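Local structure of cobalamin (Vitamin B12) biosynthesis CbiX protein (3LYH) at the interface of chains A and B. The protein probably acts as a metal-binding lyase of the CbiX family, which is linked to cobalamin (vitamin B12) biosynthesis. Residues are numbered along the deposited sequence; one frame, centred on the assembly and turned at random. Chains: chain A/B, Cobalamin (Vitamin B12) biosynthesis CbiX protein.

Contact 1: the interface of chains A and B. Residues chain A 10, 27, 70-71, 103, 109; chain B 72, 109, 112-113, 116.
B:Ile113, on helix 107-125 of chain B, pushes its branched side chain among aliphatic residues of chain A, and no polar atom bonds across this patch. Isoleucine suits this place because its two branches reach separate partners. The CG1 arm, anti to the carbonyl carbon (chi1 -69°), brings CG1 to 3.7 Å from CD1 of A:Ile103. The terminal CD1 of the same arm also meets CD2 of A:Leu27, 3.9 Å away, side chains crossing at about a right angle. The CG2 methyl faces CD2 of A:Leu70 at 3.8 Å, with CD2 of A:Leu10 a little farther off to one side. An alanine here would probably open a gap among A:Ile103, A:Leu27 and A:Leu70 and rob A:Ile103 CD1 and A:Leu70 CD2 of these partners.

Leucine tips supply the flanking contacts. A:Leu27 lies alongside B:Leu109, its CD2 at 3.8 Å from CB, and turns CD1 toward CB of B:Leu72. A:Leu109 sets CD2 against CG2 of B:Val116 at 4.0 Å; its approach to the tip of B:Leu109 is modelled too close to be trusted.

Backbone carbonyls join the apolar packing: CD1 of B:Leu72 sits 3.6 Å from O of A:Leu70. These branched side chains probably help hold the two subunits of the deposited pair together.

Contact 2: the interface of chains A and B. Residues chain A 72-73; chain B 20, 23-24, 27, 70-72, 103.
The loop of chain A that follows strand 64-69 packs against helix 18-34 of chain B and against the equivalent loop of that chain, with the 3-10 helix 103-105 at the margin. A:Leu72 and A:Ala73 carry the contact from chain A. At the two-fold, A:Leu72 and B:Leu72 cross obliquely, CG to CG at 3.7 Å, and their CD2 methyls also meet. A:Leu72 has CG anti to its carbonyl carbon (chi1 -62°), and its CD1 reaches the backbone of the opposite loop, 3.5 Å from O of B:Leu70. The root of the same side chain is packed too: CB lies 3.9 Å from CZ of B:Phe24 and 4.0 Å from CD1 of B:Leu27. A flexible leucine suits this place because its forked tip and its stem can touch different partners.

A:Ala73 is small enough for its methyl to enter between aromatic and aliphatic groups. CB meets CE1 of B:Phe24 at 3.6 Å and CB of B:Thr23 at 3.8 Å. It also stands 3.8 Å above the plane of the B:Trp20 indole, displaced toward the rim near CE3. B:Phe24 sets CE1 over the same face of the indole, so the methyl and this ring carbon share that face.

No hydrogen bond crosses this patch. Its close apolar fit seats the loop of one subunit against the helix of the other, probably helping to set their relative orientation in the deposited pair.

Contact 3: the interface of chains A and B. Residues chain A 116, 119-120; chain B 101, 106, 108-109.
Extended chains bring A:Glu119 and B:Arg108 together tip to tip: the glutamate has CG anti to its carbonyl carbon and runs straight to its carboxylate (chi2 -176°), while the arginine is extended from CG to NE. B:Asn106, with CG anti to its backbone N (chi1 -164°), presents its amide to the same carboxylate.

The two oxygens of A:Glu119 divide the work. OE2 forms a salt bridge and hydrogen bond with NE of B:Arg108 at 2.5 Å, a nearly straight and very short bond, with OE2 close to the guanidinium plane while NE stands above the carboxylate plane. NH2 adds at most a weak bond. OE1 accepts a hydrogen bond from ND2 of B:Asn106, 3.0 Å away; the acceptor keeps to the amide plane, yet the donor stands 42° out of the carboxylate plane. Asparagine suits this place because its amide also has an acceptor: OD1 receives the backbone N of B:Arg108 at 2.9 Å on an in-plane lone pair, fixing the amide's rotation.

Beside these polar tips, one methyl of the branched A:Val116, CG2, touches CG of B:Asn106 at 3.5 Å and CD2 of B:Leu109 at 3.8 Å.

OE2 of A:Glu120 stands 4.6 Å from OE2 of B:Glu101, and the carboxylates would probably repel each other if both are charged; it reaches the backbone of B:Glu101 through waters 1 and 2. Water 1 lies 2.6 Å from OE2 of A:Glu120 and 2.8 Å from the backbone N of B:Glu101.

Contact 1: the interface of chains A and B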
ATOM      1  N   LEU A  10      -8.674  -8.189  -7.347  1.00 13.09           N
ATOM      2  CA  LEU A  10      -7.832  -7.214  -6.635  0.50 11.09           C
ATOM      3  C   LEU A  10      -8.207  -5.842  -7.193  1.00 11.42           C
ATOM      4  O   LEU A  10      -8.064  -5.621  -8.421  1.00 15.80           O
ATOM      5  CB  LEU A  10      -6.359  -7.522  -6.926  0.50 11.08           C
ATOM      6  CG  LEU A  10      -5.816  -8.770  -6.230  0.50 15.92           C
ATOM      7  CD1 LEU A  10      -4.429  -9.170  -6.783  0.50 11.62           C
ATOM      8  CD2 LEU A  10      -5.725  -8.480  -4.750  0.50 21.94           C
ATOM      9  N   LEU A  27       2.622  -6.040  -8.659  1.00  9.81           N
ATOM     10  CA  LEU A  27       2.054  -6.358  -7.307  1.00 12.15           C
ATOM     11  C   LEU A  27       0.999  -7.461  -7.311  1.00 11.39           C
ATOM     12  O   LEU A  27       0.979  -8.321  -6.392  1.00 13.90           O
ATOM     13  CB  LEU A  27       1.442  -5.121  -6.644  1.00 13.81           C
ATOM     14  CG  LEU A  27       2.452  -4.147  -6.013  1.00 14.34           C
ATOM     15  CD1 LEU A  27       1.790  -2.773  -5.713  1.00 15.80           C
ATOM     16  CD2 LEU A  27       3.056  -4.701  -4.726  1.00 11.77           C
ATOM     17  N   LEU A  70      -6.582  -3.269  -3.039  1.00 10.52           N
ATOM     18  CA  LEU A  70      -5.116  -3.075  -2.982  1.00 11.43           C
ATOM     19  C   LEU A  70      -4.815  -1.626  -2.552  1.00 12.44           C
ATOM     20  O   LEU A  70      -4.338  -0.824  -3.361  1.00 16.44           O
ATOM     21  CB  LEU A  70      -4.484  -3.371  -4.345  1.00 16.98           C
ATOM     22  CG  LEU A  70      -4.627  -4.742  -4.899  1.00 20.56           C
ATOM     23  CD1 LEU A  70      -3.686  -4.849  -6.148  1.00 16.06           C
ATOM     24  CD2 LEU A  70      -4.325  -5.871  -3.822  1.00 16.95           C
ATOM     25  N   PHE A  71      -5.187  -1.335  -1.314  1.00 11.84           N
ATOM     26  CA  PHE A  71      -5.035  -0.015  -0.686  0.50 14.97           C
ATOM     27  C   PHE A  71      -4.299  -0.260   0.612  1.00 14.18           C
ATOM     28  O   PHE A  71      -4.703  -1.144   1.388  1.00 14.15           O
ATOM     29  CB  PHE A  71      -6.364   0.637  -0.216  0.50 14.08           C
ATOM     30  CG  PHE A  71      -7.443   0.785  -1.263  0.50 12.99           C
ATOM     31  CD1 PHE A  71      -7.159   0.937  -2.606  0.50 14.42           C
ATOM     32  CD2 PHE A  71      -8.778   0.783  -0.857  0.50 14.85           C
ATOM     33  CE1 PHE A  71      -8.197   1.085  -3.535  0.50 14.39           C
ATOM     34  CE2 PHE A  71      -9.790   0.924  -1.763  0.50 15.49           C
ATOM     35  CZ  PHE A  71      -9.514   1.079  -3.092  0.50 11.99           C
ATOM     36  N   ILE A 103      -5.966  -4.403   1.987  1.00 10.21           N
ATOM     37  CA  ILE A 103      -4.786  -5.158   2.364  1.00 10.00           C
ATOM     38  C   ILE A 103      -3.982  -4.480   3.455  1.00 13.19           C
ATOM     39  O   ILE A 103      -3.343  -5.174   4.260  1.00 12.47           O
ATOM     40  CB  ILE A 103      -3.875  -5.462   1.175  1.00  9.41           C
ATOM     41  CG1 ILE A 103      -3.363  -4.156   0.527  1.00 10.75           C
ATOM     42  CG2 ILE A 103      -4.562  -6.365   0.143  1.00 12.28           C
ATOM     43  CD1 ILE A 103      -2.192  -4.375  -0.375  1.00 15.81           C
ATOM     44  N   LEU A 109       0.955  -7.411   6.005  1.00 10.41           N
ATOM     45  CA  LEU A 109       1.594  -6.292   5.314  0.50 11.65           C
ATOM     46  C   LEU A 109       2.617  -5.613   6.251  1.00 10.56           C
ATOM     47  O   LEU A 109       3.668  -5.224   5.801  1.00 12.77           O
ATOM     48  CB  LEU A 109       0.564  -5.302   4.742  0.50 11.73           C
ATOM     49  CG  LEU A 109       0.116  -5.546   3.290  0.50 11.42           C
ATOM     50  CD1 LEU A 109       1.209  -5.218   2.303  0.50  8.24           C
ATOM     51  CD2 LEU A 109      -0.342  -6.977   3.082  0.50 12.66           C
TER
ATOM     52  N   LEU B  72       2.556   2.015  -2.288  1.00 12.31           N
ATOM     53  CA  LEU B  72       2.551   0.922  -3.261  1.00 11.12           C
ATOM     54  C   LEU B  72       3.082   1.332  -4.616  1.00 13.81           C
ATOM     55  O   LEU B  72       3.635   0.496  -5.337  1.00 17.40           O
ATOM     56  CB  LEU B  72       1.135   0.359  -3.384  1.00 11.53           C
ATOM     57  CG  LEU B  72       0.559  -0.278  -2.120  1.00 11.37           C
ATOM     58  CD1 LEU B  72      -0.896  -0.661  -2.355  1.00 14.88           C
ATOM     59  CD2 LEU B  72       1.338  -1.532  -1.760  1.00 17.14           C
ATOM     60  N   LEU B 109       6.150  -7.553  -1.239  1.00 13.11           N
ATOM     61  CA  LEU B 109       4.746  -7.082  -1.154  1.00 12.06           C
ATOM     62  C   LEU B 109       3.779  -7.893  -2.018  1.00 10.56           C
ATOM     63  O   LEU B 109       2.660  -8.203  -1.573  1.00 12.10           O
ATOM     64  CB  LEU B 109       4.639  -5.577  -1.439  1.00 13.52           C
ATOM     65  CG  LEU B 109       4.774  -4.627  -0.257  1.00 13.84           C
ATOM     66  CD1 LEU B 109       3.649  -4.684   0.713  1.00 23.69           C
ATOM     67  CD2 LEU B 109       6.121  -4.805   0.536  1.00 12.85           C
ATOM     68  N   ALA B 112       3.080 -11.051  -0.118  1.00 11.56           N
ATOM     69  CA  ALA B 112       2.210 -10.773   1.010  1.00 11.50           C
ATOM     70  C   ALA B 112       0.781 -10.625   0.517  1.00 11.16           C
ATOM     71  O   ALA B 112      -0.134 -11.159   1.107  1.00 11.13           O
ATOM     72  CB  ALA B 112       2.628  -9.483   1.741  1.00 13.22           C
ATOM     73  N   ILE B 113       0.604  -9.897  -0.579  1.00 10.81           N
ATOM     74  CA  ILE B 113      -0.728  -9.713  -1.161  1.00 10.36           C
ATOM     75  C   ILE B 113      -1.362 -11.052  -1.549  1.00  8.55           C
ATOM     76  O   ILE B 113      -2.514 -11.330  -1.263  1.00 10.45           O
ATOM     77  CB  ILE B 113      -0.690  -8.701  -2.365  1.00 10.20           C
ATOM     78  CG1 ILE B 113      -0.405  -7.300  -1.852  1.00 11.68           C
ATOM     79  CG2 ILE B 113      -1.973  -8.756  -3.183  1.00 13.56           C
ATOM     80  CD1 ILE B 113      -0.032  -6.294  -2.954  1.00 12.29           C
ATOM     81  N   VAL B 116      -2.604 -12.750   1.581  1.00  9.38           N
ATOM     82  CA  VAL B 116      -3.857 -12.161   2.036  1.00 10.63           C
ATOM     83  C   VAL B 116      -5.015 -12.632   1.168  1.00  8.66           C
ATOM     84  O   VAL B 116      -6.082 -12.987   1.683  1.00 10.67           O
ATOM     85  CB  VAL B 116      -3.798 -10.620   2.027  1.00 11.21           C
ATOM     86  CG1 VAL B 116      -5.159  -9.958   2.337  1.00 10.53           C
ATOM     87  CG2 VAL B 116      -2.756 -10.146   3.057  1.00 12.23           C
TER

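Contact 2: the interface of chains A and B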
ATOM      1  N   LEU A  72      -3.267   0.536   0.901  1.00 12.28           N
ATOM      2  CA  LEU A  72      -2.694   0.519   2.243  1.00 12.14           C
ATOM      3  C   LEU A  72      -3.636   1.096   3.289  1.00 14.81           C
ATOM      4  O   LEU A  72      -3.583   0.679   4.429  1.00 16.85           O
ATOM      5  CB  LEU A  72      -1.324   1.196   2.304  1.00 12.19           C
ATOM      6  CG  LEU A  72      -0.232   0.533   1.437  1.00 12.05           C
ATOM      7  CD1 LEU A  72       1.078   1.318   1.410  1.00 14.38           C
ATOM      8  CD2 LEU A  72       0.028  -0.871   1.968  1.00 14.90           C
ATOM      9  N   ALA A  73      -4.438   2.090   2.907  1.00 15.34           N
ATOM     10  CA  ALA A  73      -5.482   2.600   3.780  1.00 14.94           C
ATOM     11  C   ALA A  73      -6.603   3.222   2.977  1.00 16.45           C
ATOM     12  O   ALA A  73      -6.401   3.624   1.833  1.00 15.95           O
ATOM     13  CB  ALA A  73      -4.914   3.624   4.734  1.00 14.74           C
TER
ATOM     14  N   TRP B  20      -7.163   6.775   8.665  1.00 12.22           N
ATOM     15  CA  TRP B  20      -6.068   6.742   7.753  1.00 14.94           C
ATOM     16  C   TRP B  20      -4.733   6.631   8.528  1.00 15.19           C
ATOM     17  O   TRP B  20      -3.911   5.737   8.248  1.00 15.74           O
ATOM     18  CB  TRP B  20      -6.104   8.020   6.924  1.00 16.01           C
ATOM     19  CG  TRP B  20      -4.954   8.209   6.050  1.00 16.93           C
ATOM     20  CD1 TRP B  20      -3.726   8.780   6.389  1.00 16.74           C
ATOM     21  CD2 TRP B  20      -4.867   7.839   4.687  1.00 20.12           C
ATOM     22  NE1 TRP B  20      -2.904   8.774   5.297  1.00 21.37           N
ATOM     23  CE2 TRP B  20      -3.589   8.239   4.228  1.00 17.07           C
ATOM     24  CE3 TRP B  20      -5.760   7.225   3.783  1.00 19.98           C
ATOM     25  CZ2 TRP B  20      -3.163   8.008   2.910  1.00 26.58           C
ATOM     26  CZ3 TRP B  20      -5.350   7.021   2.478  1.00 24.46           C
ATOM     27  CH2 TRP B  20      -4.054   7.400   2.053  1.00 24.14           C
ATOM     28  N   THR B  23      -4.187   3.380  10.457  1.00 13.50           N
ATOM     29  CA  THR B  23      -3.795   2.268   9.564  1.00 11.46           C
ATOM     30  C   THR B  23      -2.304   2.307   9.299  1.00 11.92           C
ATOM     31  O   THR B  23      -1.620   1.261   9.330  1.00 12.50           O
ATOM     32  CB  THR B  23      -4.652   2.285   8.285  1.00 15.29           C
ATOM     33  OG1 THR B  23      -6.036   2.366   8.658  1.00 18.31           O
ATOM     34  CG2 THR B  23      -4.392   1.005   7.459  1.00 16.26           C
ATOM     35  N   PHE B  24      -1.733   3.477   9.015  1.00 11.22           N
ATOM     36  CA  PHE B  24      -0.312   3.557   8.767  1.00 11.34           C
ATOM     37  C   PHE B  24       0.503   3.310  10.006  1.00 10.87           C
ATOM     38  O   PHE B  24       1.539   2.682   9.937  1.00 12.35           O
ATOM     39  CB  PHE B  24       0.082   4.870   8.061  1.00 13.22           C
ATOM     40  CG  PHE B  24      -0.241   4.844   6.629  1.00 13.07           C
ATOM     41  CD1 PHE B  24      -1.441   5.402   6.154  1.00 21.07           C
ATOM     42  CD2 PHE B  24       0.616   4.260   5.727  1.00  9.71           C
ATOM     43  CE1 PHE B  24      -1.749   5.332   4.786  1.00 19.52           C
ATOM     44  CE2 PHE B  24       0.297   4.189   4.379  1.00 11.99           C
ATOM     45  CZ  PHE B  24      -0.891   4.685   3.937  1.00 17.28           C
ATOM     46  N   LEU B  27       0.655  -0.348  10.279  1.00 10.72           N
ATOM     47  CA  LEU B  27       1.556  -0.867   9.239  1.00 11.63           C
ATOM     48  C   LEU B  27       3.021  -0.730   9.655  1.00 11.90           C
ATOM     49  O   LEU B  27       3.858  -1.609   9.372  1.00 12.08           O
ATOM     50  CB  LEU B  27       1.336  -0.162   7.898  1.00 10.90           C
ATOM     51  CG  LEU B  27       0.152  -0.738   7.116  1.00 10.51           C
ATOM     52  CD1 LEU B  27      -0.198   0.253   6.041  1.00 13.63           C
ATOM     53  CD2 LEU B  27       0.503  -2.125   6.505  1.00 12.73           C
ATOM     54  N   LEU B  70       6.246   4.375   2.363  1.00 11.31           N
ATOM     55  CA  LEU B  70       5.133   3.449   2.601  1.00 11.81           C
ATOM     56  C   LEU B  70       4.044   3.703   1.552  1.00 12.46           C
ATOM     57  O   LEU B  70       2.936   4.221   1.826  1.00 11.56           O
ATOM     58  CB  LEU B  70       4.551   3.563   4.006  1.00 14.41           C
ATOM     59  CG  LEU B  70       5.443   3.142   5.146  1.00 15.68           C
ATOM     60  CD1 LEU B  70       4.682   3.213   6.474  1.00 16.15           C
ATOM     61  CD2 LEU B  70       6.100   1.756   4.919  1.00 18.61           C
ATOM     62  N   PHE B  71       4.433   3.434   0.329  1.00 11.18           N
ATOM     63  CA  PHE B  71       3.631   3.678  -0.897  1.00 14.82           C
ATOM     64  C   PHE B  71       3.711   2.428  -1.752  1.00 13.59           C
ATOM     65  O   PHE B  71       4.799   1.850  -1.975  1.00 13.84           O
ATOM     66  CB  PHE B  71       4.169   4.859  -1.719  1.00 14.13           C
ATOM     67  CG  PHE B  71       3.944   6.182  -1.091  1.00 15.35           C
ATOM     68  CD1 PHE B  71       4.751   6.644  -0.087  1.00 13.86           C
ATOM     69  CD2 PHE B  71       2.884   6.988  -1.515  1.00 30.25           C
ATOM     70  CE1 PHE B  71       4.550   7.873   0.500  1.00 16.12           C
ATOM     71  CE2 PHE B  71       2.665   8.212  -0.930  1.00 31.95           C
ATOM     72  CZ  PHE B  71       3.510   8.657   0.092  1.00 26.83           C
ATOM     73  N   LEU B  72       2.556   2.015  -2.288  1.00 12.31           N
ATOM     74  CA  LEU B  72       2.551   0.922  -3.261  1.00 11.12           C
ATOM     75  C   LEU B  72       3.082   1.332  -4.616  1.00 13.81           C
ATOM     76  O   LEU B  72       3.635   0.496  -5.337  1.00 17.40           O
ATOM     77  CB  LEU B  72       1.135   0.359  -3.384  1.00 11.53           C
ATOM     78  CG  LEU B  72       0.559  -0.278  -2.120  1.00 11.37           C
ATOM     79  CD1 LEU B  72      -0.896  -0.661  -2.355  1.00 14.88           C
ATOM     80  CD2 LEU B  72       1.338  -1.532  -1.760  1.00 17.14           C
ATOM     81  N   ILE B 103       7.863   0.754  -1.034  1.00 11.35           N
ATOM     82  CA  ILE B 103       7.657  -0.656  -0.671  1.00 11.17           C
ATOM     83  C   ILE B 103       6.982  -1.459  -1.805  1.00 12.17           C
ATOM     84  O   ILE B 103       7.226  -2.642  -1.933  1.00 12.13           O
ATOM     85  CB  ILE B 103       6.943  -0.851   0.668  1.00 11.65           C
ATOM     86  CG1 ILE B 103       5.539  -0.272   0.629  1.00 12.87           C
ATOM     87  CG2 ILE B 103       7.817  -0.284   1.847  1.00 10.71           C
ATOM     88  CD1 ILE B 103       4.732  -0.599   1.821  1.00 13.43           C
TER

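Contact 3: the interface of chains A and B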
ATOM      1  N   VAL A 116      11.201  -5.814   4.312  1.00 11.48           N
ATOM      2  CA  VAL A 116      11.741  -4.897   3.346  1.00 11.27           C
ATOM      3  C   VAL A 116      12.735  -3.939   4.005  1.00 10.93           C
ATOM      4  O   VAL A 116      13.798  -3.630   3.440  1.00 11.92           O
ATOM      5  CB  VAL A 116      10.606  -4.126   2.614  1.00 11.31           C
ATOM      6  CG1 VAL A 116      11.177  -3.025   1.767  1.00 13.50           C
ATOM      7  CG2 VAL A 116       9.767  -5.123   1.726  1.00 15.67           C
ATOM      8  N   GLU A 119      16.028  -5.579   4.533  1.00 15.16           N
ATOM      9  CA  GLU A 119      16.743  -5.579   3.247  1.00 16.07           C
ATOM     10  C   GLU A 119      17.393  -4.245   2.955  1.00 18.62           C
ATOM     11  O   GLU A 119      18.565  -4.189   2.528  1.00 19.75           O
ATOM     12  CB  GLU A 119      15.795  -5.934   2.092  1.00 18.80           C
ATOM     13  CG  GLU A 119      15.490  -7.360   1.873  1.00 24.17           C
ATOM     14  CD  GLU A 119      14.606  -7.583   0.628  1.00 26.75           C
ATOM     15  OE1 GLU A 119      14.490  -6.682  -0.219  1.00 31.68           O
ATOM     16  OE2 GLU A 119      14.016  -8.666   0.513  1.00 34.08           O
ATOM     17  N   GLU A 120      16.657  -3.161   3.209  1.00 17.24           N
ATOM     18  CA  GLU A 120      17.178  -1.809   3.000  1.00 18.12           C
ATOM     19  C   GLU A 120      18.321  -1.435   3.951  1.00 22.52           C
ATOM     20  O   GLU A 120      19.227  -0.688   3.557  1.00 22.31           O
ATOM     21  CB  GLU A 120      16.089  -0.751   3.096  1.00 19.17           C
ATOM     22  CG  GLU A 120      15.079  -0.806   1.984  1.00 22.30           C
ATOM     23  CD  GLU A 120      15.643  -0.459   0.614  1.00 19.58           C
ATOM     24  OE1 GLU A 120      16.815  -0.066   0.486  1.00 18.74           O
ATOM     25  OE2 GLU A 120      14.861  -0.619  -0.358  1.00 25.23           O
TER
ATOM     26  N   GLU B 101      13.575   2.860  -2.611  1.00 11.97           N
ATOM     27  CA  GLU B 101      12.405   2.645  -3.466  0.50 12.61           C
ATOM     28  C   GLU B 101      11.141   2.495  -2.587  1.00 11.49           C
ATOM     29  O   GLU B 101      11.235   2.018  -1.459  1.00 12.17           O
ATOM     30  CB  GLU B 101      12.611   1.413  -4.399  0.50 15.55           C
ATOM     31  CG  GLU B 101      12.541   0.034  -3.704  0.50 20.01           C
ATOM     32  CD  GLU B 101      12.863  -1.189  -4.598  0.50 17.90           C
ATOM     33  OE1 GLU B 101      13.161  -0.963  -5.804  0.50 20.31           O
ATOM     34  OE2 GLU B 101      12.828  -2.358  -4.058  0.50 13.01           O
ATOM     35  N   ASN B 106       9.005  -3.759  -4.100  1.00 13.69           N
ATOM     36  CA  ASN B 106       9.679  -4.913  -3.535  1.00 15.62           C
ATOM     37  C   ASN B 106       8.830  -6.143  -3.830  1.00 13.68           C
ATOM     38  O   ASN B 106       7.617  -6.131  -3.582  1.00 13.31           O
ATOM     39  CB  ASN B 106       9.924  -4.721  -2.036  1.00 12.11           C
ATOM     40  CG  ASN B 106      10.951  -5.695  -1.491  1.00 12.60           C
ATOM     41  OD1 ASN B 106      10.701  -6.915  -1.467  1.00 14.60           O
ATOM     42  ND2 ASN B 106      12.108  -5.189  -1.116  1.00 14.97           N
ATOM     43  N   ARG B 108       8.522  -8.726  -2.137  1.00 12.10           N
ATOM     44  CA  ARG B 108       7.913  -9.188  -0.907  1.00 12.11           C
ATOM     45  C   ARG B 108       6.461  -8.756  -0.764  1.00 15.16           C
ATOM     46  O   ARG B 108       5.639  -9.476  -0.189  1.00 14.22           O
ATOM     47  CB  ARG B 108       8.715  -8.754   0.308  1.00 12.93           C
ATOM     48  CG  ARG B 108      10.071  -9.516   0.399  1.00 17.09           C
ATOM     49  CD  ARG B 108      10.837  -8.931   1.572  1.00 26.11           C
ATOM     50  NE  ARG B 108      12.114  -9.626   1.743  1.00 31.78           N
ATOM     51  CZ  ARG B 108      12.256 -10.809   2.335  1.00 31.19           C
ATOM     52  NH1 ARG B 108      11.216 -11.479   2.836  1.00 26.02           N
ATOM     53  NH2 ARG B 108      13.469 -11.331   2.433  1.00 32.07           N
ATOM     54  N   LEU B 109       6.150  -7.553  -1.239  1.00 13.11           N
ATOM     55  CA  LEU B 109       4.746  -7.082  -1.154  1.00 12.06           C
ATOM     56  C   LEU B 109       3.779  -7.893  -2.018  1.00 10.56           C
ATOM     57  O   LEU B 109       2.660  -8.203  -1.573  1.00 12.10           O
ATOM     58  CB  LEU B 109       4.639  -5.577  -1.439  1.00 13.52           C
ATOM     59  CG  LEU B 109       4.774  -4.627  -0.257  1.00 13.84           C
ATOM     60  CD1 LEU B 109       3.649  -4.684   0.713  1.00 23.69           C
ATOM     61  CD2 LEU B 109       6.121  -4.805   0.536  1.00 12.85           C
TER
HETATM   62  O   HOH W   1      15.618   0.938  -2.325  1.00 18.41           O
HETATM   63  O   HOH W   2      11.945  -0.137  -0.070  1.00 23.50           O
HETATM   64  O   HOH W   3      12.816  -8.485  -2.052  1.00 28.84           O

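Contacts 1 and 2 have centres of their C-alpha atoms about 10 Å apart and share B:Leu72, while contact 3 lies about 13 Å from contact 1 and about 14 Å from contact 2. Through B:Leu109, contact 1 passes along the C-terminal helices into the polar, hydrated contact 3, while contact 2 joins contact 1 through helix 18-34, the loops after strand 64-69 and the 3-10 helix 103-105. Because the interface is two-fold symmetric, each contact recurs with the chains exchanged. Such continuity would suit a stable dimer, although the structure alone does not show that this pair forms in solution.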